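Local coordinates for protein putative fimbrial subunit (Corynebacterium diphtheriae, PDB 4HSQ) that is the major pilin SpaD, here its domains D2 and D3, which probably builds the shaft of cell-surface adhesion pili, carries a Lys-Asn isopeptide bond and binds calcium, at residues V151-G156 / K161-A166; K190-G195 / F200-L205; L225-A230 / A235-N240; D255-D260 / V266-N271. All coordinates share one frame; numbering follows the deposited sequence.

Interaction 1: V151-G156 / K161-A166; sequences VVKKDG and KVLKGA
Peptide groups pair where Lys153-Asp155 crosses Lys161-Leu163, and the one flat side chain, the Asp155 carboxylate, lies by the Lys161 chain. Leu163 N donates to Lys153 O at 2.8 Å, and Val162 CA adds a CA-H...O contact to the same oxygen. Asp155 N donates to Lys161 O at 3.0 Å, which completes a single bridge of Lys154 with Val162. At the Asp155 carboxylate, OD1 rests near Lys161 CD (3.9 Å); its ionic partner is Lys273, and Tyr234 hydrogen-bonds both this OD1 and Lys161 NZ. Val162 CG1 touches Val152 CG2 at 4.1 Å and also Lys154 CE, whose ammonium runs on to Glu268. With CG trans to its own N (chi1 -168°) and a bend at chi2, the Lys153 chain passes obliquely across Leu163 and on to Ala166, its CG 3.9 Å from Leu163 CB and 3.8 Å from Ala166 CB. Leu163 CD1 packs on Lys154 O. Leucine and alanine suit this buried lysine because its NZ is not an ammonium but is joined covalently to Asn271 CG. Leu163 and Ala166 thus give the isopeptide link apolar cover on this side, with Glu227 as a polar neighbour, consistent with shielding from solvent.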
loop_
_atom_site.group_PDB
_atom_site.type_symbol
_atom_site.label_atom_id
_atom_site.label_comp_id
_atom_site.label_asym_id
_atom_site.label_seq_id
_atom_site.Cartn_x
_atom_site.Cartn_y
_atom_site.Cartn_z
ATOM N N VAL A 151 -19.592 -3.249 -2.696
ATOM C CA VAL A 151 -20.792 -2.472 -2.938
ATOM C C VAL A 151 -21.951 -3.424 -3.209
ATOM O O VAL A 151 -21.791 -4.352 -3.988
ATOM C CB VAL A 151 -20.575 -1.462 -4.090
ATOM C CG1 VAL A 151 -21.880 -0.783 -4.499
ATOM C CG2 VAL A 151 -19.539 -0.420 -3.679
ATOM N N VAL A 152 -23.092 -3.225 -2.535
ATOM C CA VAL A 152 -24.253 -4.087 -2.787
ATOM C C VAL A 152 -25.391 -3.175 -3.272
ATOM O O VAL A 152 -25.739 -2.211 -2.602
ATOM C CB VAL A 152 -24.630 -5.045 -1.624
ATOM C CG1 VAL A 152 -24.577 -4.359 -0.278
ATOM C CG2 VAL A 152 -25.978 -5.748 -1.854
ATOM N N LYS A 153 -25.877 -3.428 -4.495
ATOM C CA LYS A 153 -26.924 -2.613 -5.083
ATOM C C LYS A 153 -28.270 -3.216 -4.788
ATOM O O LYS A 153 -28.511 -4.365 -5.114
ATOM C CB LYS A 153 -26.719 -2.440 -6.574
ATOM C CG LYS A 153 -27.619 -1.370 -7.187
ATOM C CD LYS A 153 -27.164 0.006 -6.694
ATOM C CE LYS A 153 -27.926 1.143 -7.219
ATOM N NZ LYS A 153 -29.391 1.007 -7.052
ATOM N N LYS A 154 -29.151 -2.431 -4.180
ATOM C CA LYS A 154 -30.465 -2.933 -3.811
ATOM C C LYS A 154 -31.580 -2.038 -4.298
ATOM O O LYS A 154 -31.367 -0.879 -4.646
ATOM C CB LYS A 154 -30.544 -3.063 -2.278
ATOM C CG LYS A 154 -29.732 -4.245 -1.735
ATOM C CD LYS A 154 -29.946 -4.465 -0.251
ATOM C CE LYS A 154 -29.399 -5.807 0.163
ATOM N NZ LYS A 154 -29.424 -5.985 1.637
ATOM N N ASP A 155 -32.784 -2.578 -4.308
ATOM C CA ASP A 155 -33.983 -1.820 -4.658
ATOM C C ASP A 155 -34.431 -1.122 -3.371
ATOM O O ASP A 155 -34.573 -1.793 -2.345
ATOM C CB ASP A 155 -35.057 -2.787 -5.189
ATOM C CG ASP A 155 -36.358 -2.163 -5.657
ATOM O OD1 ASP A 155 -36.967 -2.713 -6.590
ATOM O OD2 ASP A 155 -36.797 -1.166 -5.044
ATOM N N GLY A 156 -34.652 0.184 -3.442
ATOM C CA GLY A 156 -35.070 1.014 -2.314
ATOM C C GLY A 156 -36.347 0.564 -1.626
ATOM O O GLY A 156 -36.474 0.690 -0.403
ATOM N N LYS A 161 -34.126 -7.463 -2.710
ATOM C CA LYS A 161 -33.956 -7.480 -4.162
ATOM C C LYS A 161 -32.622 -6.813 -4.499
ATOM O O LYS A 161 -32.504 -5.590 -4.407
ATOM C CB LYS A 161 -35.131 -6.805 -4.889
ATOM C CG LYS A 161 -35.187 -7.116 -6.384
ATOM C CD LYS A 161 -36.470 -6.590 -7.023
ATOM C CE LYS A 161 -36.624 -6.997 -8.470
ATOM N NZ LYS A 161 -36.172 -5.929 -9.405
ATOM N N VAL A 162 -31.626 -7.629 -4.890
ATOM C CA VAL A 162 -30.287 -7.155 -5.253
ATOM C C VAL A 162 -30.276 -6.916 -6.758
ATOM O O VAL A 162 -30.984 -7.602 -7.494
ATOM C CB VAL A 162 -29.147 -8.084 -4.754
ATOM C CG1 VAL A 162 -29.073 -8.070 -3.221
ATOM C CG2 VAL A 162 -29.300 -9.510 -5.275
ATOM N N LEU A 163 -29.511 -5.914 -7.213
ATOM C CA LEU A 163 -29.559 -5.496 -8.616
ATOM C C LEU A 163 -28.243 -5.588 -9.345
ATOM O O LEU A 163 -27.249 -5.000 -8.945
ATOM C CB LEU A 163 -30.085 -4.049 -8.690
ATOM C CG LEU A 163 -31.376 -3.745 -7.887
ATOM C CD1 LEU A 163 -31.670 -2.255 -7.882
ATOM C CD2 LEU A 163 -32.578 -4.505 -8.464
ATOM N N LYS A 164 -28.264 -6.322 -10.447
ATOM C CA LYS A 164 -27.143 -6.487 -11.368
ATOM C C LYS A 164 -27.154 -5.319 -12.346
ATOM O O LYS A 164 -28.224 -4.759 -12.640
ATOM C CB LYS A 164 -27.305 -7.834 -12.116
ATOM C CG LYS A 164 -26.264 -8.123 -13.195
ATOM C CD LYS A 164 -26.713 -9.277 -14.090
ATOM C CE LYS A 164 -25.657 -9.723 -15.073
ATOM N NZ LYS A 164 -26.147 -10.844 -15.926
ATOM N N GLY A 165 -25.975 -4.970 -12.857
ATOM C CA GLY A 165 -25.854 -3.969 -13.909
ATOM C C GLY A 165 -25.649 -2.533 -13.500
ATOM O O GLY A 165 -25.587 -1.665 -14.374
ATOM N N ALA A 166 -25.557 -2.239 -12.195
ATOM C CA ALA A 166 -25.314 -0.846 -11.796
ATOM C C ALA A 166 -23.843 -0.565 -11.991
ATOM O O ALA A 166 -23.015 -1.406 -11.615
ATOM C CB ALA A 166 -25.731 -0.611 -10.343
#

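Interaction 2: K190-G195 / F200-L205; sequences KKWTTG and FTIDGL
Trp192, Phe200 and Ile202 make this contact chiefly through CH-pi interactions. Trp192 CB stands 3.5 Å from the centroid of the Phe200 ring, only 11° off the ring normal, so a methylene hydrogen can point into the pi cloud. Ile202 does the same to Trp192: its CG1 is 3.7 Å from the centroid of the five-membered ring, while CD1 lies over the middle of the whole indole. Branched isoleucine spreads CG1, CG2 and CD1 over one face of the indole.

The aromatic pair is a separate matter. The Trp192 and Phe200 planes are near parallel, at 22°, but the rings are slid apart with centroids 5.2 Å from each other and barely overlap. Phe200 reaches its place because CG sits between its backbone N and carbonyl carbon (chi1 63°), a conformation that turns the ring toward 192-194. In the prealbumin-like fold this is packing between sheets: strand 192-193 edges the sheet of 167-173 and 222-229, whereas strand 199-206 pairs with 142-155, and Val151 also touches Phe200.

Ordinary van der Waals contact extends the patch. Thr194 CG2 approaches Phe200 CD2 obliquely at 3.7 Å, and Thr193 O meets Phe200 CB at 3.5 Å. Threonine suits position 194 because its methyl packs on Phe200 while OG1, on the other branch, hydrogen-bonds Leu163 O and Ala166 N.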
loop_
_atom_site.group_PDB
_atom_site.type_symbol
_atom_site.label_atom_id
_atom_site.label_comp_id
_atom_site.label_asym_id
_atom_site.label_seq_id
_atom_site.Cartn_x
_atom_site.Cartn_y
_atom_site.Cartn_z
ATOM N N LYS A 190 -11.293 1.121 -13.754
ATOM C CA LYS A 190 -11.742 2.459 -13.330
ATOM C C LYS A 190 -13.266 2.582 -13.364
ATOM O O LYS A 190 -13.832 3.669 -13.184
ATOM C CB LYS A 190 -11.052 3.579 -14.123
ATOM C CG LYS A 190 -11.400 3.680 -15.597
ATOM C CD LYS A 190 -10.765 4.960 -16.137
ATOM C CE LYS A 190 -11.083 5.218 -17.585
ATOM N NZ LYS A 190 -10.238 6.314 -18.133
ATOM N N LYS A 191 -13.930 1.446 -13.551
ATOM C CA LYS A 191 -15.386 1.365 -13.518
ATOM C C LYS A 191 -15.737 -0.046 -13.129
ATOM O O LYS A 191 -15.144 -0.985 -13.665
ATOM C CB LYS A 191 -16.028 1.762 -14.859
ATOM C CG LYS A 191 -17.555 1.863 -14.771
ATOM C CD LYS A 191 -18.118 2.513 -16.023
ATOM C CE LYS A 191 -17.988 4.014 -15.996
ATOM N NZ LYS A 191 -18.709 4.645 -17.140
ATOM N N TRP A 192 -16.691 -0.194 -12.190
ATOM C CA TRP A 192 -17.132 -1.494 -11.668
ATOM C C TRP A 192 -18.625 -1.676 -11.886
ATOM O O TRP A 192 -19.361 -0.695 -11.892
ATOM C CB TRP A 192 -16.813 -1.623 -10.172
ATOM C CG TRP A 192 -15.347 -1.601 -9.872
ATOM C CD1 TRP A 192 -14.532 -2.677 -9.686
ATOM C CD2 TRP A 192 -14.508 -0.436 -9.783
ATOM N NE1 TRP A 192 -13.236 -2.260 -9.496
ATOM C CE2 TRP A 192 -13.193 -0.886 -9.539
ATOM C CE3 TRP A 192 -14.752 0.950 -9.847
ATOM C CZ2 TRP A 192 -12.120 -0.003 -9.337
ATOM C CZ3 TRP A 192 -13.681 1.831 -9.676
ATOM C CH2 TRP A 192 -12.378 1.350 -9.467
ATOM N N THR A 193 -19.053 -2.929 -12.118
ATOM C CA THR A 193 -20.469 -3.245 -12.366
ATOM C C THR A 193 -20.954 -4.269 -11.353
ATOM O O THR A 193 -20.229 -5.205 -11.060
ATOM C CB THR A 193 -20.674 -3.744 -13.815
ATOM O OG1 THR A 193 -20.107 -2.772 -14.694
ATOM C CG2 THR A 193 -22.161 -3.889 -14.183
ATOM N N THR A 194 -22.179 -4.101 -10.818
ATOM C CA THR A 194 -22.699 -5.096 -9.887
ATOM C C THR A 194 -23.042 -6.381 -10.691
ATOM O O THR A 194 -23.532 -6.291 -11.824
ATOM C CB THR A 194 -23.869 -4.558 -9.069
ATOM O OG1 THR A 194 -24.942 -4.181 -9.942
ATOM C CG2 THR A 194 -23.451 -3.378 -8.164
ATOM N N GLY A 195 -22.668 -7.524 -10.135
ATOM C CA GLY A 195 -22.898 -8.832 -10.750
ATOM C C GLY A 195 -24.268 -9.397 -10.425
ATOM O O GLY A 195 -25.152 -8.655 -9.986
ATOM N N PHE A 200 -20.119 -5.982 -6.264
ATOM C CA PHE A 200 -18.756 -6.002 -6.793
ATOM C C PHE A 200 -17.889 -5.690 -5.600
ATOM O O PHE A 200 -18.381 -5.084 -4.645
ATOM C CB PHE A 200 -18.495 -5.034 -7.976
ATOM C CG PHE A 200 -18.648 -3.567 -7.662
ATOM C CD1 PHE A 200 -17.634 -2.864 -7.024
ATOM C CD2 PHE A 200 -19.796 -2.882 -8.032
ATOM C CE1 PHE A 200 -17.778 -1.498 -6.746
ATOM C CE2 PHE A 200 -19.934 -1.514 -7.771
ATOM C CZ PHE A 200 -18.941 -0.835 -7.113
ATOM N N THR A 201 -16.620 -6.085 -5.650
ATOM C CA THR A 201 -15.688 -5.764 -4.577
ATOM C C THR A 201 -14.441 -5.148 -5.203
ATOM O O THR A 201 -13.887 -5.700 -6.159
ATOM C CB THR A 201 -15.359 -7.031 -3.743
ATOM O OG1 THR A 201 -16.557 -7.504 -3.133
ATOM C CG2 THR A 201 -14.345 -6.750 -2.648
ATOM N N ILE A 202 -14.013 -4.003 -4.670
ATOM C CA ILE A 202 -12.771 -3.371 -5.077
ATOM C C ILE A 202 -11.726 -3.854 -4.080
ATOM O O ILE A 202 -11.794 -3.500 -2.900
ATOM C CB ILE A 202 -12.859 -1.811 -5.135
ATOM C CG1 ILE A 202 -14.042 -1.323 -5.989
ATOM C CG2 ILE A 202 -11.505 -1.200 -5.601
ATOM C CD1 ILE A 202 -14.272 0.200 -5.979
ATOM N N ASP A 203 -10.810 -4.704 -4.540
ATOM C CA ASP A 203 -9.679 -5.195 -3.760
ATOM C C ASP A 203 -8.414 -4.465 -4.301
ATOM O O ASP A 203 -7.850 -4.861 -5.329
ATOM C CB ASP A 203 -9.583 -6.734 -3.862
ATOM C CG ASP A 203 -8.478 -7.359 -3.013
ATOM O OD1 ASP A 203 -7.652 -6.607 -2.462
ATOM O OD2 ASP A 203 -8.464 -8.590 -2.875
ATOM N N GLY A 204 -8.053 -3.323 -3.721
ATOM C CA GLY A 204 -8.549 -2.746 -2.477
ATOM C C GLY A 204 -8.021 -1.345 -2.375
ATOM O O GLY A 204 -7.277 -0.895 -3.254
ATOM N N LEU A 205 -8.378 -0.645 -1.296
ATOM C CA LEU A 205 -8.041 0.753 -1.167
ATOM C C LEU A 205 -7.233 1.034 0.066
ATOM O O LEU A 205 -7.399 0.365 1.079
ATOM C CB LEU A 205 -9.336 1.599 -1.123
ATOM C CG LEU A 205 -10.345 1.393 -2.262
ATOM C CD1 LEU A 205 -11.642 2.173 -1.980
ATOM C CD2 LEU A 205 -9.723 1.789 -3.617
#

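Interaction 3: L225-A230 / A235-N240; sequences LKETKA and ALPDPN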
loop_
_atom_site.group_PDB
_atom_site.type_symbol
_atom_site.label_atom_id
_atom_site.label_comp_id
_atom_site.label_asym_id
_atom_site.label_seq_id
_atom_site.Cartn_x
_atom_site.Cartn_y
_atom_site.Cartn_z
ATOM N N LEU A 225 -18.218 6.974 -4.074
ATOM C CA LEU A 225 -18.702 6.126 -5.182
ATOM C C LEU A 225 -19.686 6.935 -5.963
ATOM O O LEU A 225 -20.615 7.459 -5.376
ATOM C CB LEU A 225 -19.403 4.856 -4.642
ATOM C CG LEU A 225 -18.462 3.846 -4.000
ATOM C CD1 LEU A 225 -19.203 2.977 -3.005
ATOM C CD2 LEU A 225 -17.811 2.992 -5.067
ATOM N N LYS A 226 -19.493 7.042 -7.275
ATOM C CA LYS A 226 -20.383 7.762 -8.164
ATOM C C LYS A 226 -21.110 6.744 -9.006
ATOM O O LYS A 226 -20.468 6.048 -9.773
ATOM C CB LYS A 226 -19.574 8.723 -9.059
ATOM C CG LYS A 226 -20.453 9.590 -9.931
ATOM C CD LYS A 226 -19.611 10.413 -10.881
ATOM C CE LYS A 226 -20.460 11.411 -11.635
ATOM N NZ LYS A 226 -19.645 12.255 -12.546
ATOM N N GLU A 227 -22.422 6.648 -8.872
ATOM C CA GLU A 227 -23.186 5.713 -9.704
ATOM C C GLU A 227 -23.409 6.365 -11.040
ATOM O O GLU A 227 -24.037 7.413 -11.106
ATOM C CB GLU A 227 -24.494 5.348 -9.028
ATOM C CG GLU A 227 -25.188 4.186 -9.716
ATOM C CD GLU A 227 -26.505 3.832 -9.067
ATOM O OE1 GLU A 227 -26.689 4.129 -7.865
ATOM O OE2 GLU A 227 -27.358 3.252 -9.769
ATOM N N THR A 228 -22.809 5.808 -12.091
ATOM C CA THR A 228 -22.866 6.431 -13.425
ATOM C C THR A 228 -23.987 5.827 -14.275
ATOM O O THR A 228 -24.458 6.483 -15.209
ATOM C CB THR A 228 -21.503 6.334 -14.124
ATOM O OG1 THR A 228 -21.092 4.974 -14.108
ATOM C CG2 THR A 228 -20.419 7.197 -13.420
ATOM N N LYS A 229 -24.412 4.590 -13.947
ATOM C CA LYS A 229 -25.496 3.917 -14.668
ATOM C C LYS A 229 -26.297 3.079 -13.710
ATOM O O LYS A 229 -25.728 2.310 -12.940
ATOM C CB LYS A 229 -24.958 3.048 -15.820
ATOM C CG LYS A 229 -26.072 2.504 -16.719
ATOM C CD LYS A 229 -25.528 1.492 -17.720
ATOM C CE LYS A 229 -25.609 0.072 -17.223
ATOM N NZ LYS A 229 -27.012 -0.397 -17.019
ATOM N N ALA A 230 -27.617 3.257 -13.720
ATOM C CA ALA A 230 -28.468 2.484 -12.812
ATOM C C ALA A 230 -28.830 1.140 -13.458
ATOM O O ALA A 230 -28.721 1.014 -14.683
ATOM C CB ALA A 230 -29.728 3.279 -12.480
ATOM N N ALA A 235 -34.203 4.228 -12.002
ATOM C CA ALA A 235 -33.794 5.609 -12.232
ATOM C C ALA A 235 -32.430 5.813 -11.581
ATOM O O ALA A 235 -32.144 5.166 -10.581
ATOM C CB ALA A 235 -34.809 6.555 -11.614
ATOM N N LEU A 236 -31.609 6.701 -12.126
ATOM C CA LEU A 236 -30.314 7.002 -11.515
ATOM C C LEU A 236 -30.578 7.787 -10.218
ATOM O O LEU A 236 -31.276 8.797 -10.289
ATOM C CB LEU A 236 -29.450 7.808 -12.508
ATOM C CG LEU A 236 -27.964 7.967 -12.155
ATOM C CD1 LEU A 236 -27.222 6.641 -12.289
ATOM C CD2 LEU A 236 -27.306 9.015 -13.049
ATOM N N PRO A 237 -30.143 7.331 -9.023
ATOM C CA PRO A 237 -30.444 8.104 -7.801
ATOM C C PRO A 237 -29.925 9.542 -7.849
ATOM O O PRO A 237 -29.010 9.860 -8.610
ATOM C CB PRO A 237 -29.723 7.326 -6.684
ATOM C CG PRO A 237 -29.514 5.964 -7.223
ATOM C CD PRO A 237 -29.335 6.128 -8.712
ATOM N N ASP A 238 -30.560 10.407 -7.070
ATOM C CA ASP A 238 -30.148 11.794 -6.896
ATOM C C ASP A 238 -30.199 12.056 -5.391
ATOM O O ASP A 238 -31.281 12.061 -4.812
ATOM C CB ASP A 238 -30.989 12.783 -7.728
ATOM C CG ASP A 238 -30.501 14.225 -7.687
ATOM O OD1 ASP A 238 -29.336 14.457 -7.274
ATOM O OD2 ASP A 238 -31.276 15.124 -8.080
ATOM N N PRO A 239 -29.045 12.094 -4.697
ATOM C CA PRO A 239 -27.666 12.104 -5.220
ATOM C C PRO A 239 -27.185 10.737 -5.706
ATOM O O PRO A 239 -27.657 9.703 -5.228
ATOM C CB PRO A 239 -26.853 12.566 -4.002
ATOM C CG PRO A 239 -27.631 12.042 -2.833
ATOM C CD PRO A 239 -29.058 12.287 -3.232
ATOM N N ASN A 240 -26.269 10.748 -6.678
ATOM C CA ASN A 240 -25.672 9.523 -7.212
ATOM C C ASN A 240 -24.233 9.366 -6.670
ATOM O O ASN A 240 -23.503 8.492 -7.125
ATOM C CB ASN A 240 -25.718 9.501 -8.749
ATOM C CG ASN A 240 -24.817 10.501 -9.422
ATOM O OD1 ASN A 240 -24.622 11.618 -8.943
ATOM N ND2 ASN A 240 -24.241 10.107 -10.559
#
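Next to the Lys153-Asn271 isopeptide site, Glu227 is held by Asn240 through its backbone and covered by Pro237 and Leu236 along its side chain. Asn240 uses both backbone and side chain: its backbone O accepts Glu227 N (2.8 Å, N-H...O 168°), and its ND2 returns a bond to Glu227 O, also 2.8 Å. The second is possible because CG lies between the backbone N and carbonyl carbon (chi1 69°), folding the amide back toward the strand; asparagine is short enough to do so. These bonds lead into strand 241-244, the edge partner of 222-229 in the prealbumin-like domain. Along its other neighbour, strand 167-173, Thr228 and Lys229 both face Glu167, a classic beta bulge. Beyond the bulge, Ala230 CB packs on Ala235 O at 3.6 Å. Leu236 and the Glu227 side chain slide past each other in opposite directions, Leu236 CD1 4.1 Å from Glu227 CG. The same CD1 lies 3.5 Å from Glu227 O and 4.2 Å from Ala230 CB. Pro237 crosses Glu227 at about a right angle, its CD 3.4 Å from Glu227 OE1; the rigid, apolar ring also touches Asn271. The extended Glu227 side chain sets its carboxylate beside the isopeptide link, packing against the Lys153 chain.

Interaction 4: D255-D260 / V266-N271; sequences DKFEGD and VSEIKN. With CA (calcium ion), chain B.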
loop_
_atom_site.group_PDB
_atom_site.type_symbol
_atom_site.label_atom_id
_atom_site.label_comp_id
_atom_site.label_asym_id
_atom_site.label_seq_id
_atom_site.Cartn_x
_atom_site.Cartn_y
_atom_site.Cartn_z
ATOM N N ASP A 255 -20.122 -8.579 10.357
ATOM C CA ASP A 255 -21.430 -9.244 10.435
ATOM C C ASP A 255 -22.610 -8.271 10.486
ATOM O O ASP A 255 -23.664 -8.603 11.043
ATOM C CB ASP A 255 -21.460 -10.222 11.619
ATOM C CG ASP A 255 -20.487 -11.376 11.455
ATOM O OD1 ASP A 255 -20.451 -11.979 10.352
ATOM O OD2 ASP A 255 -19.811 -11.716 12.434
ATOM N N LYS A 256 -22.461 -7.101 9.853
ATOM C CA LYS A 256 -23.521 -6.085 9.765
ATOM C C LYS A 256 -24.251 -6.216 8.423
ATOM O O LYS A 256 -25.355 -5.717 8.283
ATOM C CB LYS A 256 -22.970 -4.650 9.946
ATOM C CG LYS A 256 -22.131 -4.439 11.212
ATOM C CD LYS A 256 -22.917 -4.781 12.493
ATOM C CE LYS A 256 -22.111 -4.579 13.754
ATOM N NZ LYS A 256 -22.947 -4.882 14.948
ATOM N N PHE A 257 -23.614 -6.874 7.447
ATOM C CA PHE A 257 -24.117 -7.151 6.091
ATOM C C PHE A 257 -23.551 -8.464 5.608
ATOM O O PHE A 257 -22.504 -8.866 6.091
ATOM C CB PHE A 257 -23.654 -6.062 5.101
ATOM C CG PHE A 257 -23.882 -4.632 5.471
ATOM C CD1 PHE A 257 -25.033 -3.972 5.072
ATOM C CD2 PHE A 257 -22.921 -3.919 6.181
ATOM C CE1 PHE A 257 -25.234 -2.636 5.401
ATOM C CE2 PHE A 257 -23.125 -2.579 6.497
ATOM C CZ PHE A 257 -24.273 -1.945 6.092
ATOM N N GLU A 258 -24.164 -9.105 4.607
ATOM C CA GLU A 258 -23.559 -10.317 4.052
ATOM C C GLU A 258 -22.180 -9.962 3.454
ATOM O O GLU A 258 -22.063 -8.945 2.791
ATOM C CB GLU A 258 -24.495 -10.906 2.984
ATOM C CG GLU A 258 -24.025 -12.222 2.408
ATOM C CD GLU A 258 -24.865 -12.723 1.255
ATOM O OE1 GLU A 258 -25.854 -12.047 0.884
ATOM O OE2 GLU A 258 -24.549 -13.817 0.742
ATOM N N GLY A 259 -21.160 -10.763 3.739
ATOM C CA GLY A 259 -19.798 -10.524 3.258
ATOM C C GLY A 259 -19.029 -9.490 4.063
ATOM O O GLY A 259 -17.908 -9.129 3.706
ATOM N N ASP A 260 -19.596 -9.045 5.193
ATOM C CA ASP A 260 -18.968 -8.047 6.035
ATOM C C ASP A 260 -17.950 -8.683 6.976
ATOM O O ASP A 260 -18.280 -9.021 8.120
ATOM C CB ASP A 260 -20.024 -7.265 6.836
ATOM C CG ASP A 260 -19.460 -6.116 7.634
ATOM O OD1 ASP A 260 -18.315 -5.690 7.338
ATOM O OD2 ASP A 260 -20.171 -5.615 8.530
ATOM N N VAL A 266 -18.634 -2.843 3.648
ATOM C CA VAL A 266 -19.771 -3.099 2.766
ATOM C C VAL A 266 -20.626 -1.838 2.716
ATOM O O VAL A 266 -21.046 -1.317 3.751
ATOM C CB VAL A 266 -20.623 -4.353 3.176
ATOM C CG1 VAL A 266 -21.824 -4.542 2.251
ATOM C CG2 VAL A 266 -19.789 -5.616 3.222
ATOM N N SER A 267 -20.864 -1.354 1.512
ATOM C CA SER A 267 -21.684 -0.174 1.238
ATOM C C SER A 267 -22.959 -0.595 0.505
ATOM O O SER A 267 -22.844 -1.081 -0.616
ATOM C CB SER A 267 -20.893 0.807 0.369
ATOM O OG SER A 267 -21.656 1.971 0.088
ATOM N N GLU A 268 -24.159 -0.412 1.115
ATOM C CA GLU A 268 -25.450 -0.737 0.459
ATOM C C GLU A 268 -25.985 0.498 -0.172
ATOM O O GLU A 268 -26.081 1.517 0.507
ATOM C CB GLU A 268 -26.500 -1.299 1.433
ATOM C CG GLU A 268 -26.208 -2.685 1.951
ATOM C CD GLU A 268 -27.384 -3.422 2.564
ATOM O OE1 GLU A 268 -28.361 -2.766 2.993
ATOM O OE2 GLU A 268 -27.310 -4.669 2.633
ATOM N N ILE A 269 -26.250 0.455 -1.487
ATOM C CA ILE A 269 -26.693 1.632 -2.242
ATOM C C ILE A 269 -28.048 1.298 -2.839
ATOM O O ILE A 269 -28.206 0.235 -3.453
ATOM C CB ILE A 269 -25.630 2.064 -3.302
ATOM C CG1 ILE A 269 -24.306 2.473 -2.576
ATOM C CG2 ILE A 269 -26.163 3.228 -4.183
ATOM C CD1 ILE A 269 -23.107 2.629 -3.398
ATOM N N LYS A 270 -29.029 2.190 -2.621
ATOM C CA LYS A 270 -30.407 1.932 -3.045
ATOM C C LYS A 270 -30.728 2.602 -4.387
ATOM O O LYS A 270 -30.117 3.601 -4.760
ATOM C CB LYS A 270 -31.423 2.397 -1.973
ATOM C CG LYS A 270 -31.117 2.019 -0.528
ATOM C CD LYS A 270 -31.661 0.655 -0.134
ATOM C CE LYS A 270 -31.466 0.408 1.345
ATOM N NZ LYS A 270 -31.628 -1.027 1.694
ATOM N N ASN A 271 -31.647 1.983 -5.132
ATOM C CA ASN A 271 -32.147 2.454 -6.434
ATOM C C ASN A 271 -33.645 2.339 -6.435
ATOM O O ASN A 271 -34.161 1.318 -5.990
ATOM C CB ASN A 271 -31.576 1.615 -7.581
ATOM C CG ASN A 271 -30.108 1.813 -7.810
ATOM O OD1 ASN A 271 -29.705 2.612 -8.663
HETATM CA CA CA B . -16.063 -5.064 7.772
HETATM O O HOH W 1 -17.084 -2.807 7.856
#
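Val266 has CG1 trans to its backbone N (chi1 178°), which sends that methyl to Phe257 CB at 3.7 Å; Phe257, with CG beside its own N (chi1 -51°), swings its ring past the Val266 side chain to Glu268. The other branch, Val266 CG2, packs at 3.8 Å on Asp260 CA, so one branched residue supports both ends of the type II turn 257-260; Gly259, with its positive phi, suits the third position. At the edge of the Phe257 ring sits the Glu268 carboxylate, OE2 3.4 Å from Phe257 CD1, its plane turned 56° from that of the ring. Its stronger partner is the salt-bridged Lys154; the link to Lys270 is long. Asp260 divides its carboxylate: OD1 binds the calcium ion at 2.4 Å, and OD2 accepts Lys256 N at 3.0 Å on its anti side, which fixes the group's rotation. A water 2.5 Å from the calcium ion and the backbone oxygens of Ile251, Glu253, Asp261 and Thr264 complete the site. The calcium-bound loop after helix 248-252 thus packs against strand 264-271, which runs parallel to strand 142-155 and touches it through Val266 and Val152.

Overall arrangement
All four contacts lie at one end of the chain. Interactions 1 and 2 are buried, interaction 3 lies at the surface and interaction 4 is partly buried. Interaction 1 uses strand 142-155 and interaction 4 its neighbour 264-271, and the two are joined covalently by the isopeptide bond, while interaction 3 borders that bond with Glu227 and Pro237. Interaction 2 reaches interaction 1 through Thr194 but does not touch interaction 4. The chemistry follows position: aromatic and aliphatic packing between sheets in 2, backbone bonds with apolar cover in 1, an asparagine's paired bonds in 3, and apolar packing behind a calcium-binding loop in 4.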